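Local structure of Glucose/sorbosone dehydrogenases (Escherichia coli K12, 2G8S) at residues Val10-Asp15 with Thr319-Arg324; Gln200-Asn205 with Asn209-Asn214; Asp222-Pro227 with Gln289-Gly294; Tyr335-Thr340 with Gly345-Val350. The protein adopts the beta-propeller fold of the glucose/sorbosone dehydrogenase family and binds a calcium ion. All coordinates share one frame; numbering follows the deposited sequence.

Interaction 1 (Val10-Asp15 with Thr319-Arg324). With EDO (1,2-ethanediol), chain I.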
# COMPACT_ATOMS: atom_id res chain seq x y z
N VAL A 10 -0.51 -10.81 -21.48
CA VAL A 10 0.06 -9.58 -20.94
C VAL A 10 0.22 -8.57 -22.08
O VAL A 10 0.88 -8.87 -23.08
CB VAL A 10 1.45 -9.82 -20.29
CG1 VAL A 10 2.04 -8.51 -19.78
CG2 VAL A 10 1.36 -10.84 -19.17
N GLU A 11 -0.36 -7.39 -21.90
CA GLU A 11 -0.19 -6.29 -22.84
C GLU A 11 0.57 -5.18 -22.13
O GLU A 11 0.17 -4.74 -21.04
CB GLU A 11 -1.54 -5.77 -23.34
CG GLU A 11 -1.44 -4.48 -24.13
CD GLU A 11 -2.76 -4.02 -24.74
OE1 GLU A 11 -3.83 -4.50 -24.33
OE2 GLU A 11 -2.70 -3.13 -25.62
N VAL A 12 1.68 -4.73 -22.72
CA VAL A 12 2.41 -3.60 -22.16
C VAL A 12 1.74 -2.31 -22.62
O VAL A 12 1.80 -1.96 -23.80
CB VAL A 12 3.91 -3.59 -22.59
CG1 VAL A 12 4.63 -2.39 -21.98
CG2 VAL A 12 4.59 -4.90 -22.18
N LEU A 13 1.10 -1.62 -21.68
CA LEU A 13 0.40 -0.37 -22.00
C LEU A 13 1.34 0.82 -22.09
O LEU A 13 1.16 1.71 -22.92
CB LEU A 13 -0.70 -0.08 -20.97
CG LEU A 13 -1.85 -1.08 -20.94
CD1 LEU A 13 -2.83 -0.67 -19.87
CD2 LEU A 13 -2.57 -1.19 -22.29
N GLN A 14 2.34 0.83 -21.22
CA GLN A 14 3.32 1.91 -21.16
C GLN A 14 4.63 1.36 -20.61
O GLN A 14 4.62 0.62 -19.62
CB GLN A 14 2.80 3.04 -20.26
CG GLN A 14 3.74 4.25 -20.18
CD GLN A 14 3.99 4.87 -21.54
OE1 GLN A 14 3.06 5.29 -22.22
NE2 GLN A 14 5.26 4.90 -21.96
N ASP A 15 5.74 1.70 -21.26
CA ASP A 15 7.05 1.31 -20.75
C ASP A 15 7.85 2.52 -20.29
O ASP A 15 7.31 3.65 -20.25
CB ASP A 15 7.83 0.45 -21.76
CG ASP A 15 8.08 1.15 -23.09
OD1 ASP A 15 7.99 2.40 -23.16
OD2 ASP A 15 8.39 0.45 -24.08
N THR A 319 5.98 -14.73 -13.76
CA THR A 319 7.34 -15.10 -13.37
C THR A 319 8.31 -15.10 -14.55
O THR A 319 9.48 -14.75 -14.40
CB THR A 319 7.39 -16.48 -12.68
OG1 THR A 319 6.31 -16.59 -11.76
CG2 THR A 319 8.71 -16.67 -11.93
N ASP A 320 7.81 -15.47 -15.73
CA ASP A 320 8.70 -15.52 -16.90
C ASP A 320 9.18 -14.15 -17.41
O ASP A 320 10.09 -14.09 -18.24
CB ASP A 320 8.08 -16.37 -18.02
CG ASP A 320 6.76 -15.84 -18.55
OD1 ASP A 320 6.25 -14.81 -18.06
OD2 ASP A 320 6.20 -16.48 -19.47
N ARG A 321 8.57 -13.07 -16.93
CA ARG A 321 8.95 -11.73 -17.40
C ARG A 321 10.16 -11.14 -16.65
O ARG A 321 10.78 -10.19 -17.12
CB ARG A 321 7.78 -10.75 -17.32
CG ARG A 321 6.55 -11.20 -18.12
CD ARG A 321 5.51 -10.09 -18.24
NE ARG A 321 5.82 -9.17 -19.35
CZ ARG A 321 6.32 -7.95 -19.20
NH1 ARG A 321 6.59 -7.46 -17.99
NH2 ARG A 321 6.56 -7.19 -20.27
N GLY A 322 10.45 -11.69 -15.47
CA GLY A 322 11.63 -11.31 -14.71
C GLY A 322 11.63 -9.91 -14.12
O GLY A 322 12.69 -9.37 -13.82
N GLN A 323 10.44 -9.33 -13.94
CA GLN A 323 10.30 -7.96 -13.43
C GLN A 323 9.78 -7.94 -12.00
O GLN A 323 8.81 -8.64 -11.68
CB GLN A 323 9.38 -7.14 -14.33
CG GLN A 323 9.74 -7.18 -15.81
CD GLN A 323 11.14 -6.64 -16.10
OE1 GLN A 323 11.42 -5.45 -15.91
NE2 GLN A 323 12.02 -7.52 -16.57
N ARG A 324 10.41 -7.11 -11.17
CA ARG A 324 9.89 -6.86 -9.82
C ARG A 324 8.50 -6.26 -9.93
O ARG A 324 8.28 -5.36 -10.74
CB ARG A 324 10.80 -5.87 -9.08
CG ARG A 324 12.25 -6.32 -8.91
CD ARG A 324 13.16 -5.15 -8.50
NE ARG A 324 12.67 -4.37 -7.36
CZ ARG A 324 12.80 -4.74 -6.08
NH1 ARG A 324 13.39 -5.89 -5.77
NH2 ARG A 324 12.32 -3.97 -5.12
C1 EDO I . 4.45 -8.58 -23.10
O1 EDO I . 5.86 -8.35 -22.99
C2 EDO I . 4.16 -10.07 -22.98
O2 EDO I . 4.71 -10.56 -21.74
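A bend at chi3 (83°) swings the guanidinium of Arg321 across Val10 and Val12, once chi1 (-58°) has placed CG opposite the carbonyl carbon and next to the backbone N. The contact lies on the surface of a beta-propeller at its Velcro closure: strand 8-17, from the N-terminus, completes the last sheet as an edge strand, while Arg321 belongs to a short 3-10 turn in the loop leading into strand 325-330 of the same sheet. Val10 CG1 sits over one face of the guanidinium, 3.9 Å from Arg321 NE. Val12 CG2 approaches obliquely, 3.6 Å from Arg321 NH2. With only 111 Å² buried and no polar bond joining the segments directly, this is light packing of methyl groups against a cation.

Polar atoms of the group are held by other partners. A 1,2-ethanediol, probably from the crystallisation liquor, bridges two nitrogens: Arg321 NE donates to its O2 (3.0 Å), and Arg321 NH2 to its O1 (3.0 Å, nearly straight at 177°), with O1 at the guanidinium edge and in its plane. The same NH2 forms a salt bridge with Glu346 on the adjoining strand 345-352, which ties the loop to the closing sheet. Within the loop, Gln323 NE2 donates to Arg321 O at 3.0 Å.

Interaction 2 (Gln200-Asn205 with Asn209-Asn214)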
# COMPACT_ATOMS: atom_id res chain seq x y z
N GLN A 200 2.64 -2.92 2.96
CA GLN A 200 2.78 -2.53 1.56
C GLN A 200 1.40 -2.46 0.90
O GLN A 200 0.79 -1.40 0.86
CB GLN A 200 3.77 -3.45 0.84
CG GLN A 200 5.19 -3.32 1.39
CD GLN A 200 5.88 -2.04 0.95
OE1 GLN A 200 5.72 -0.97 1.57
NE2 GLN A 200 6.67 -2.14 -0.10
N GLY A 201 0.88 -3.59 0.43
CA GLY A 201 -0.47 -3.60 -0.11
C GLY A 201 -1.56 -3.54 0.94
O GLY A 201 -1.42 -4.06 2.05
N MSE A 202 -2.66 -2.89 0.58
CA MSE A 202 -3.88 -2.91 1.38
C MSE A 202 -5.06 -2.81 0.43
O MSE A 202 -4.95 -2.19 -0.64
CB MSE A 202 -3.98 -1.73 2.36
CG MSE A 202 -2.89 -1.61 3.36
SE MSE A 202 -3.51 -0.72 4.98
CE MSE A 202 -4.06 1.02 4.24
N ALA A 203 -6.18 -3.41 0.82
CA ALA A 203 -7.40 -3.32 0.00
C ALA A 203 -8.62 -3.74 0.81
O ALA A 203 -8.51 -4.53 1.75
CB ALA A 203 -7.27 -4.20 -1.24
N MSE A 204 -9.77 -3.21 0.42
CA MSE A 204 -11.04 -3.65 1.01
C MSE A 204 -11.46 -4.97 0.38
O MSE A 204 -11.59 -5.07 -0.84
CB MSE A 204 -12.14 -2.60 0.80
CG MSE A 204 -11.91 -1.27 1.51
SE MSE A 204 -11.74 -1.41 3.43
CE MSE A 204 -13.55 -1.98 3.83
N ASN A 205 -11.67 -5.98 1.22
CA ASN A 205 -12.23 -7.24 0.77
C ASN A 205 -13.70 -6.99 0.43
O ASN A 205 -14.46 -6.60 1.31
CB ASN A 205 -12.06 -8.30 1.86
CG ASN A 205 -12.68 -9.64 1.49
OD1 ASN A 205 -13.76 -9.71 0.91
ND2 ASN A 205 -12.00 -10.72 1.85
N ASN A 209 -16.36 -6.83 3.29
CA ASN A 209 -16.34 -5.38 3.51
C ASN A 209 -15.42 -5.01 4.66
O ASN A 209 -15.76 -4.24 5.56
CB ASN A 209 -17.74 -4.81 3.71
CG ASN A 209 -18.16 -3.93 2.56
OD1 ASN A 209 -18.21 -2.71 2.70
ND2 ASN A 209 -18.41 -4.54 1.41
N ALA A 210 -14.23 -5.59 4.62
CA ALA A 210 -13.25 -5.38 5.67
C ALA A 210 -11.87 -5.18 5.06
O ALA A 210 -11.55 -5.75 4.01
CB ALA A 210 -13.23 -6.57 6.59
N LEU A 211 -11.07 -4.36 5.73
CA LEU A 211 -9.71 -4.07 5.27
C LEU A 211 -8.80 -5.28 5.46
O LEU A 211 -8.79 -5.90 6.52
CB LEU A 211 -9.15 -2.89 6.07
CG LEU A 211 -7.80 -2.35 5.60
CD1 LEU A 211 -7.96 -1.57 4.31
CD2 LEU A 211 -7.21 -1.48 6.69
N TRP A 212 -8.03 -5.60 4.42
CA TRP A 212 -6.90 -6.53 4.51
C TRP A 212 -5.61 -5.78 4.20
O TRP A 212 -5.60 -4.87 3.37
CB TRP A 212 -7.05 -7.68 3.52
CG TRP A 212 -8.11 -8.71 3.86
CD1 TRP A 212 -9.29 -8.50 4.51
CD2 TRP A 212 -8.10 -10.10 3.49
NE1 TRP A 212 -10.01 -9.69 4.60
CE2 TRP A 212 -9.29 -10.68 3.98
CE3 TRP A 212 -7.18 -10.91 2.80
CZ2 TRP A 212 -9.60 -12.04 3.80
CZ3 TRP A 212 -7.48 -12.26 2.62
CH2 TRP A 212 -8.68 -12.81 3.12
N LEU A 213 -4.52 -6.17 4.85
CA LEU A 213 -3.24 -5.58 4.52
C LEU A 213 -2.16 -6.63 4.44
O LEU A 213 -2.33 -7.75 4.96
CB LEU A 213 -2.84 -4.49 5.51
CG LEU A 213 -2.47 -4.74 6.96
CD1 LEU A 213 -1.09 -5.39 7.13
CD2 LEU A 213 -2.48 -3.40 7.69
N ASN A 214 -1.06 -6.28 3.79
CA ASN A 214 0.11 -7.14 3.82
C ASN A 214 1.34 -6.38 4.27
O ASN A 214 1.34 -5.13 4.32
CB ASN A 214 0.32 -7.88 2.48
CG ASN A 214 0.81 -6.98 1.36
OD1 ASN A 214 1.64 -6.08 1.57
ND2 ASN A 214 0.35 -7.25 0.15
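Asn205 and Trp212 lie side by side on one face of a beta-hairpin, the two antiparallel strands that begin one sheet of the propeller. Asn205 CB stands over the five-membered ring of Trp212, 4.0 Å from its centroid, a CH-pi contact. Asn205 ND2 lies over the same ring system, offset toward the rim and 3.4 Å from Trp212 CZ2, with amide and indole planes 57° apart. Asn205 CG is anti to the backbone N, which directs the side chain out over the indole, while its OD1 accepts from the backbone N of Trp207 and Ser208 and so fixes the amide's rotation at the turn.

The other face is apolar. Selenomethionine Met202 runs alongside Leu213, with Met202 CG 3.6 Å from Leu213 CB. In selenomethionine Met204, chi1 and the bend at chi2 (-60°) bring SE to 3.9 Å from Leu211 CD1, and the further bend at chi3 carries CE to 3.6 Å from Asn209 O. Phe144 and Val136 of the neighbouring sheet cover this side, whereas Phe278 meets the Trp212 ring edge-to-face on the indole side.

Backbone bonds set the register: Ala203 and Trp212 form a hydrogen-bonded pair, flanked by the non-hydrogen-bonded pairs Met202-Leu213 and Met204-Leu211. Near the turn, Asn209 and Ala210 both face Asn205, a G1 beta bulge, with Asn205 N donating to Ala210 O (2.8 Å). At the far end Asn214 ND2 is anchored on Ser274 O, and Asn214 OD1 receives Gly201 N at 2.8 Å from 43° above the carbonyl plane.

Interaction 3 (Asp222-Pro227 with Gln289-Gly294). With CA (calcium ion), chain C; EDO (1,2-ethanediol), chain P.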
# COMPACT_ATOMS: atom_id res chain seq x y z
N ASP A 222 6.84 -12.50 5.69
CA ASP A 222 5.81 -11.64 5.10
C ASP A 222 4.44 -12.13 5.56
O ASP A 222 4.26 -13.33 5.80
CB ASP A 222 5.83 -11.67 3.57
CG ASP A 222 7.01 -10.93 2.96
OD1 ASP A 222 7.97 -10.56 3.67
OD2 ASP A 222 6.96 -10.74 1.72
N GLU A 223 3.48 -11.21 5.67
CA GLU A 223 2.15 -11.52 6.23
C GLU A 223 1.01 -10.89 5.45
O GLU A 223 1.18 -9.84 4.82
CB GLU A 223 2.04 -10.99 7.67
CG GLU A 223 2.96 -11.64 8.69
CD GLU A 223 2.73 -11.10 10.09
OE1 GLU A 223 1.98 -10.10 10.26
OE2 GLU A 223 3.30 -11.69 11.05
N ILE A 224 -0.14 -11.53 5.52
CA ILE A 224 -1.44 -10.90 5.28
C ILE A 224 -2.18 -10.85 6.61
O ILE A 224 -2.31 -11.87 7.29
CB ILE A 224 -2.32 -11.69 4.29
CG1 ILE A 224 -1.61 -11.87 2.95
CG2 ILE A 224 -3.68 -10.98 4.11
CD1 ILE A 224 -2.35 -12.79 1.97
N ASN A 225 -2.60 -9.64 7.01
CA ASN A 225 -3.41 -9.45 8.20
C ASN A 225 -4.79 -8.89 7.87
O ASN A 225 -4.97 -8.20 6.84
CB ASN A 225 -2.70 -8.50 9.17
CG ASN A 225 -1.46 -9.13 9.77
OD1 ASN A 225 -1.58 -10.10 10.50
ND2 ASN A 225 -0.29 -8.58 9.47
N ILE A 226 -5.74 -9.17 8.75
CA ILE A 226 -7.08 -8.54 8.71
C ILE A 226 -7.20 -7.68 9.98
O ILE A 226 -7.65 -8.14 11.03
CB ILE A 226 -8.24 -9.58 8.64
CG1 ILE A 226 -8.01 -10.58 7.49
CG2 ILE A 226 -9.58 -8.86 8.52
CD1 ILE A 226 -9.02 -11.72 7.47
N PRO A 227 -6.72 -6.43 9.88
CA PRO A 227 -6.52 -5.64 11.10
C PRO A 227 -7.81 -5.21 11.78
O PRO A 227 -8.76 -4.79 11.11
CB PRO A 227 -5.68 -4.45 10.63
CG PRO A 227 -5.81 -4.40 9.16
CD PRO A 227 -6.28 -5.72 8.66
N GLN A 289 -13.31 -14.55 -6.83
CA GLN A 289 -12.92 -15.02 -5.49
C GLN A 289 -11.41 -15.22 -5.36
O GLN A 289 -10.95 -16.11 -4.64
CB GLN A 289 -13.70 -16.28 -5.07
CG GLN A 289 -15.20 -16.05 -5.11
CD GLN A 289 -16.02 -17.18 -4.51
OE1 GLN A 289 -15.50 -18.24 -4.13
NE2 GLN A 289 -17.32 -16.96 -4.42
N LYS A 290 -10.66 -14.40 -6.09
CA LYS A 290 -9.19 -14.43 -6.02
C LYS A 290 -8.62 -13.14 -5.46
O LYS A 290 -9.27 -12.08 -5.50
CB LYS A 290 -8.56 -14.69 -7.38
CG LYS A 290 -8.99 -15.96 -8.08
CD LYS A 290 -8.62 -17.22 -7.33
CE LYS A 290 -9.14 -18.44 -8.09
NZ LYS A 290 -9.00 -19.63 -7.23
N LEU A 291 -7.41 -13.24 -4.94
CA LEU A 291 -6.63 -12.10 -4.49
C LEU A 291 -5.28 -12.19 -5.18
O LEU A 291 -4.62 -13.24 -5.13
CB LEU A 291 -6.45 -12.17 -2.97
CG LEU A 291 -5.44 -11.24 -2.30
CD1 LEU A 291 -5.82 -9.78 -2.52
CD2 LEU A 291 -5.38 -11.59 -0.81
N PHE A 292 -4.86 -11.10 -5.82
CA PHE A 292 -3.61 -11.05 -6.57
C PHE A 292 -2.67 -10.14 -5.82
O PHE A 292 -3.04 -9.02 -5.49
CB PHE A 292 -3.85 -10.51 -7.98
CG PHE A 292 -4.69 -11.42 -8.83
CD1 PHE A 292 -4.07 -12.38 -9.65
CD2 PHE A 292 -6.08 -11.34 -8.80
CE1 PHE A 292 -4.82 -13.24 -10.42
CE2 PHE A 292 -6.85 -12.21 -9.59
CZ PHE A 292 -6.23 -13.16 -10.40
N ILE A 293 -1.46 -10.65 -5.53
CA ILE A 293 -0.48 -9.91 -4.73
C ILE A 293 0.85 -9.81 -5.46
O ILE A 293 1.42 -10.81 -5.90
CB ILE A 293 -0.24 -10.59 -3.35
CG1 ILE A 293 -1.58 -10.85 -2.64
CG2 ILE A 293 0.69 -9.73 -2.50
CD1 ILE A 293 -1.44 -11.47 -1.24
N GLY A 294 1.35 -8.58 -5.62
CA GLY A 294 2.65 -8.41 -6.24
C GLY A 294 3.76 -8.97 -5.37
O GLY A 294 3.64 -9.01 -4.14
CA CA C . 2.47 -9.97 12.70
C1 EDO P . -19.29 -14.08 -4.17
O1 EDO P . -18.56 -14.49 -5.33
C2 EDO P . -20.06 -15.27 -3.61
O2 EDO P . -20.97 -15.74 -4.60
O HOH W 1 0.09 -10.60 12.63
O HOH W 2 4.73 -9.53 13.24
O HOH W 3 2.44 -7.68 12.03
O HOH W 4 2.78 -11.80 14.14
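Two isoleucine end methyls carry most of this contact: Ile224 CD1 and Ile293 CD1 meet at 3.6 Å, although the CA atoms of these residues, the nearest pair across the segments, are 10.1 Å apart. Leu291 CD2 adds a looser touch at 4.3 Å from Ile224 CD1. Both isoleucines place CG1 beside the backbone N (chi1 -58° in Ile224, -51° in Ile293) and then extend, so each CD1 is carried far enough from its strand to bridge the gap. Only 84 Å² is buried, all of it between buried apolar side chains.

The strands belong to successive sheets of the beta-propeller, 222-225 to one and 290-295 to the next, and the methyls meet between the two blades. Trp212 packs on Ile224 from its own sheet; Val273 and Met276 of strand 273-279 touch Ile293.

Next to Ile224 in the strand, Glu223, which makes no contact with 289-294, binds the calcium ion. Its carboxylate is bidentate, with OE1 and OE2 each 2.5 Å from the metal. Four waters and the backbone O of Tyr233 bring the coordination to seven oxygen atoms. Asn225 acts in the second shell: its ND2 donates to Glu223 OE1 (2.8 Å, 165°) on the anti side of the carboxylate, while its OD1 accepts from a calcium-bound water at 2.8 Å.

Interaction 4 (Tyr335-Thr340 with Gly345-Val350). With EDO (1,2-ethanediol), chain L.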
# COMPACT_ATOMS: atom_id res chain seq x y z
N TYR A 335 -10.08 -6.21 -15.99
CA TYR A 335 -8.71 -6.63 -16.24
C TYR A 335 -7.85 -6.34 -15.01
O TYR A 335 -8.20 -5.49 -14.19
CB TYR A 335 -8.14 -5.89 -17.46
CG TYR A 335 -8.60 -6.48 -18.77
CD1 TYR A 335 -7.75 -7.31 -19.52
CD2 TYR A 335 -9.87 -6.21 -19.26
CE1 TYR A 335 -8.18 -7.87 -20.73
CE2 TYR A 335 -10.31 -6.76 -20.48
CZ TYR A 335 -9.46 -7.58 -21.20
OH TYR A 335 -9.91 -8.12 -22.39
N LEU A 336 -6.73 -7.05 -14.90
CA LEU A 336 -5.73 -6.75 -13.88
C LEU A 336 -4.73 -5.76 -14.45
O LEU A 336 -4.29 -5.93 -15.58
CB LEU A 336 -5.01 -8.02 -13.44
CG LEU A 336 -4.43 -8.07 -12.04
CD1 LEU A 336 -5.58 -8.09 -11.01
CD2 LEU A 336 -3.56 -9.33 -11.90
N TYR A 337 -4.38 -4.74 -13.67
CA TYR A 337 -3.39 -3.75 -14.06
C TYR A 337 -2.21 -3.85 -13.11
O TYR A 337 -2.38 -3.92 -11.90
CB TYR A 337 -3.99 -2.34 -14.06
CG TYR A 337 -4.95 -2.15 -15.21
CD1 TYR A 337 -4.54 -1.54 -16.40
CD2 TYR A 337 -6.26 -2.62 -15.14
CE1 TYR A 337 -5.41 -1.39 -17.47
CE2 TYR A 337 -7.15 -2.48 -16.22
CZ TYR A 337 -6.71 -1.85 -17.37
OH TYR A 337 -7.55 -1.69 -18.46
N VAL A 338 -1.01 -3.87 -13.68
CA VAL A 338 0.20 -4.19 -12.91
C VAL A 338 1.28 -3.15 -13.19
O VAL A 338 1.50 -2.78 -14.34
CB VAL A 338 0.72 -5.62 -13.25
CG1 VAL A 338 2.01 -5.95 -12.50
CG2 VAL A 338 -0.34 -6.67 -12.95
N LEU A 339 1.93 -2.69 -12.12
CA LEU A 339 3.08 -1.78 -12.24
C LEU A 339 4.33 -2.50 -11.76
O LEU A 339 4.31 -3.16 -10.71
CB LEU A 339 2.88 -0.53 -11.38
CG LEU A 339 1.82 0.47 -11.84
CD1 LEU A 339 1.57 1.47 -10.73
CD2 LEU A 339 2.22 1.19 -13.15
N THR A 340 5.41 -2.39 -12.53
CA THR A 340 6.66 -3.04 -12.15
C THR A 340 7.62 -2.06 -11.47
O THR A 340 7.59 -0.85 -11.75
CB THR A 340 7.35 -3.70 -13.35
OG1 THR A 340 7.84 -2.69 -14.24
CG2 THR A 340 6.37 -4.60 -14.09
N GLY A 345 10.42 0.66 -15.85
CA GLY A 345 9.21 -0.03 -15.44
C GLY A 345 8.08 0.01 -16.45
O GLY A 345 8.14 0.74 -17.46
N GLU A 346 7.06 -0.78 -16.18
CA GLU A 346 5.95 -0.97 -17.11
C GLU A 346 4.61 -0.90 -16.40
O GLU A 346 4.49 -1.26 -15.23
CB GLU A 346 6.05 -2.33 -17.79
CG GLU A 346 7.27 -2.55 -18.68
CD GLU A 346 7.47 -4.03 -18.95
OE1 GLU A 346 7.68 -4.79 -17.97
OE2 GLU A 346 7.41 -4.45 -20.12
N LEU A 347 3.60 -0.45 -17.15
CA LEU A 347 2.20 -0.64 -16.82
C LEU A 347 1.70 -1.75 -17.72
O LEU A 347 1.78 -1.64 -18.95
CB LEU A 347 1.41 0.64 -17.08
CG LEU A 347 -0.12 0.55 -17.04
CD1 LEU A 347 -0.64 0.27 -15.63
CD2 LEU A 347 -0.71 1.83 -17.63
N LEU A 348 1.21 -2.83 -17.10
CA LEU A 348 0.77 -4.02 -17.81
C LEU A 348 -0.72 -4.23 -17.63
O LEU A 348 -1.26 -3.98 -16.55
CB LEU A 348 1.48 -5.25 -17.26
CG LEU A 348 3.01 -5.21 -17.15
CD1 LEU A 348 3.55 -6.42 -16.39
CD2 LEU A 348 3.63 -5.14 -18.53
N LYS A 349 -1.38 -4.71 -18.69
CA LYS A 349 -2.78 -5.11 -18.65
C LYS A 349 -2.81 -6.62 -18.81
O LYS A 349 -2.31 -7.15 -19.82
CB LYS A 349 -3.56 -4.41 -19.77
CG LYS A 349 -5.06 -4.73 -19.82
CD LYS A 349 -5.73 -3.84 -20.85
CE LYS A 349 -7.23 -4.11 -20.96
NZ LYS A 349 -7.87 -3.20 -21.95
N VAL A 350 -3.37 -7.30 -17.82
CA VAL A 350 -3.21 -8.75 -17.68
C VAL A 350 -4.57 -9.44 -17.63
O VAL A 350 -5.50 -8.94 -17.01
CB VAL A 350 -2.38 -9.09 -16.41
CG1 VAL A 350 -2.15 -10.59 -16.28
CG2 VAL A 350 -1.03 -8.35 -16.40
C1 EDO L . -6.47 0.32 -23.11
O1 EDO L . -6.25 -1.09 -22.97
C2 EDO L . -7.07 0.87 -21.82
O2 EDO L . -6.67 0.06 -20.71
O HOH W 5 9.36 -3.71 -16.14
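Backbone hydrogen bonds pair Leu336 with Val350 and Val338 with Leu348, both in two directions, and the strand axes run at 162°, close to antiparallel. Thr340 extends the ladder differently: its N donates to Glu346 O, but the return bond from Glu346 N goes to the side-chain OG1 (2.8 Å). That is possible because chi1 of 70° puts OG1 between the backbone N and the carbonyl carbon. Thr340 OG1 donates a hydrogen bond to a water (2.6 Å), which in turn donates to Glu346 OE1; the same carboxylate also holds Arg321.

Apolar contacts occupy both faces. On the side bearing Leu336, Val338, Leu348 and Val350, Val338 CG2 touches Val350 CG2 at 3.9 Å. On the other, Leu339 CD2 meets Leu347 CD1, also at 3.9 Å, and both residues touch Leu23 of strand 20-25, in the adjoining sheet.

The aromatic group gathers round Lys349, extended throughout. Its CE lies over one face of Tyr335, 3.6 Å from the ring centroid, and its NZ makes a cation-pi contact at 4.5 Å from that centroid. Tyr337 runs alongside, with OH 3.5 Å from Lys349 CE and hydrogen-bonded to Asp333. A 1,2-ethanediol links Lys349 NZ to Tyr337 OH. These residues form the beta-hairpin of the closing propeller blade, whose strand 345-352 pairs onward with N-terminal strand 8-17 in the Velcro closure.

How the interactions relate
The four contacts form two clusters in one propeller. Interactions 1 and 4 have centres 7 Å apart, and strand 10-15 of interaction 1 joins the sheet of interaction 4: Leu13 N lies 2.8 Å from Leu347 O and Glu11 O 2.8 Å from Lys349 N. Interactions 2 and 3 are also 7 Å apart between centres. Strand 222-225 of interaction 3 joins the sheet of interaction 2, where Asn225 N meets Leu213 O at 2.8 Å, while 290-294 lies in the next one; the Leu213 side chain is about 8 Å from the calcium ion. The clusters meet through blade packing: Phe292 CD1 of interaction 3 lies 3.8 Å from Leu336 CD2 of interaction 4, although their centres are 18 Å apart.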